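Local atomic coordinates of flagellar protein (Xanthomonas campestris pv. campestris, PDB entry 3C12), a protein that is probably required for formation of the flagellar hook, perhaps as a scaffold, and is represented here by its C-terminal part with Ig-like and tudor-like domains. Residues Thr88-Asp93 against Lys98-Thr103. Sequence-based numbering, arbitrary orientation.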
loop_
_atom_site.group_PDB
_atom_site.type_symbol
_atom_site.label_atom_id
_atom_site.label_comp_id
_atom_site.label_asym_id
_atom_site.label_seq_id
_atom_site.Cartn_x
_atom_site.Cartn_y
_atom_site.Cartn_z
ATOM N N THR A 88 0.142 9.321 -2.498
ATOM C CA THR A 88 -0.671 9.144 -1.308
ATOM C C THR A 88 -2.133 9.408 -1.649
ATOM O O THR A 88 -2.457 10.344 -2.380
ATOM C CB THR A 88 -0.212 10.099 -0.198
ATOM O OG1 THR A 88 1.121 9.750 0.187
ATOM C CG2 THR A 88 -1.126 10.000 1.012
ATOM N N ALA A 89 -3.015 8.569 -1.127
ATOM C CA ALA A 89 -4.429 8.726 -1.406
ATOM C C ALA A 89 -5.207 8.940 -0.139
ATOM O O ALA A 89 -5.085 8.181 0.823
ATOM C CB ALA A 89 -4.958 7.512 -2.131
ATOM N N THR A 90 -6.009 9.995 -0.141
ATOM C CA THR A 90 -6.831 10.311 1.009
ATOM C C THR A 90 -8.276 10.439 0.606
ATOM O O THR A 90 -8.627 11.180 -0.314
ATOM C CB THR A 90 -6.412 11.610 1.656
ATOM O OG1 THR A 90 -4.997 11.598 1.864
ATOM C CG2 THR A 90 -7.139 11.776 2.997
ATOM N N GLN A 91 -9.109 9.707 1.322
ATOM C CA GLN A 91 -10.533 9.703 1.071
ATOM C C GLN A 91 -11.209 10.688 2.003
ATOM O O GLN A 91 -10.773 10.912 3.132
ATOM C CB GLN A 91 -11.096 8.302 1.318
ATOM C CG GLN A 91 -12.537 8.114 0.906
ATOM C CD GLN A 91 -13.194 6.961 1.632
ATOM O OE1 GLN A 91 -13.531 7.079 2.807
ATOM N NE2 GLN A 91 -13.371 5.835 0.940
ATOM N N THR A 92 -12.278 11.280 1.496
ATOM C CA THR A 92 -13.094 12.230 2.234
ATOM C C THR A 92 -14.514 11.817 1.878
ATOM O O THR A 92 -14.902 11.873 0.713
ATOM C CB THR A 92 -12.863 13.671 1.756
ATOM O OG1 THR A 92 -11.499 14.051 1.988
ATOM C CG2 THR A 92 -13.791 14.615 2.495
ATOM N N ASP A 93 -15.283 11.371 2.860
ATOM C CA ASP A 93 -16.654 10.954 2.581
ATOM C C ASP A 93 -17.616 12.133 2.661
ATOM O O ASP A 93 -17.218 13.255 2.987
ATOM C CB ASP A 93 -17.093 9.866 3.573
ATOM C CG ASP A 93 -17.070 10.344 5.026
ATOM O OD1 ASP A 93 -17.108 9.474 5.922
ATOM O OD2 ASP A 93 -17.019 11.574 5.278
ATOM N N LYS A 98 -12.034 12.075 6.997
ATOM C CA LYS A 98 -10.864 11.717 6.187
ATOM C C LYS A 98 -10.222 10.381 6.537
ATOM O O LYS A 98 -10.242 9.953 7.685
ATOM C CB LYS A 98 -9.774 12.777 6.320
ATOM C CG LYS A 98 -10.055 14.112 5.701
ATOM C CD LYS A 98 -8.803 14.986 5.835
ATOM C CE LYS A 98 -9.060 16.403 5.369
ATOM N NZ LYS A 98 -9.838 16.433 4.087
ATOM N N SER A 99 -9.634 9.738 5.534
ATOM C CA SER A 99 -8.937 8.473 5.736
ATOM C C SER A 99 -7.933 8.178 4.611
ATOM O O SER A 99 -8.124 8.583 3.460
ATOM C CB SER A 99 -9.937 7.313 5.882
ATOM O OG SER A 99 -10.679 7.095 4.701
ATOM N N LYS A 100 -6.846 7.498 4.962
ATOM C CA LYS A 100 -5.821 7.134 3.989
ATOM C C LYS A 100 -6.172 5.777 3.403
ATOM O O LYS A 100 -6.502 4.845 4.129
ATOM C CB LYS A 100 -4.437 7.081 4.654
ATOM C CG LYS A 100 -3.483 8.188 4.191
ATOM C CD LYS A 100 -2.149 8.214 4.971
ATOM C CE LYS A 100 -1.188 7.039 4.639
ATOM N NZ LYS A 100 -0.514 7.069 3.283
ATOM N N LEU A 101 -6.120 5.677 2.083
ATOM C CA LEU A 101 -6.436 4.425 1.407
ATOM C C LEU A 101 -5.186 3.843 0.759
ATOM O O LEU A 101 -4.296 4.586 0.351
ATOM C CB LEU A 101 -7.492 4.659 0.331
ATOM C CG LEU A 101 -8.791 5.382 0.694
ATOM C CD1 LEU A 101 -9.537 5.675 -0.586
ATOM C CD2 LEU A 101 -9.643 4.552 1.649
ATOM N N ALA A 102 -5.127 2.514 0.668
ATOM C CA ALA A 102 -3.990 1.821 0.063
ATOM C C ALA A 102 -4.008 2.005 -1.441
ATOM O O ALA A 102 -5.043 1.864 -2.076
ATOM C CB ALA A 102 -4.042 0.348 0.393
ATOM N N THR A 103 -2.853 2.316 -2.011
ATOM C CA THR A 103 -2.758 2.520 -3.448
ATOM C C THR A 103 -2.234 1.294 -4.184
ATOM O O THR A 103 -1.288 0.647 -3.737
ATOM C CB THR A 103 -1.838 3.713 -3.770
ATOM O OG1 THR A 103 -0.743 3.734 -2.848
ATOM C CG2 THR A 103 -2.595 5.016 -3.666
#
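Thr88-Asp93 and Lys98-Thr103 pair as the antiparallel arms of the beta hairpin formed by strands 83-93 and 98-115 in the Ig-like part of this FlgD fragment. Gln91 and Ser99 form a hydrogen-bonded pair: Gln91 N donates to Ser99 O, and Ser99 N returns a bond to Gln91 O at 2.9 Å. Further along, Leu101 N reaches Ala89 O at 3.0 Å from above the carbonyl plane. The pairing places neighbouring residues on two faces. On one face Gln91, its CG anti to the backbone N (chi1 -172°), carries its chain across Leu101, whose CD1 lies 3.6 Å from Gln91 CB. Past the paired residues, Thr103 CG2 meets Ala89 CB at 3.8 Å, and Val33 of strand 29-35 packs against Ala89, Leu101 and Thr103. On the other face Lys98 runs alongside Thr92, bringing NZ 3.6 Å from Thr92 OG1. The Lys100 chain, bent at chi3 and chi4, crosses Thr88, its NZ 3.8 Å from Thr88 CG2 and weakly hydrogen-bonded to Thr88 OG1 of the second subunit. Backbone bonds thus set the pairing, while Ala89, Leu101 and the aliphatic part of Gln91 pack towards strand 29-35, and the polar ends of Lys100 and Thr88 meet their counterparts in the second subunit through weak bonds.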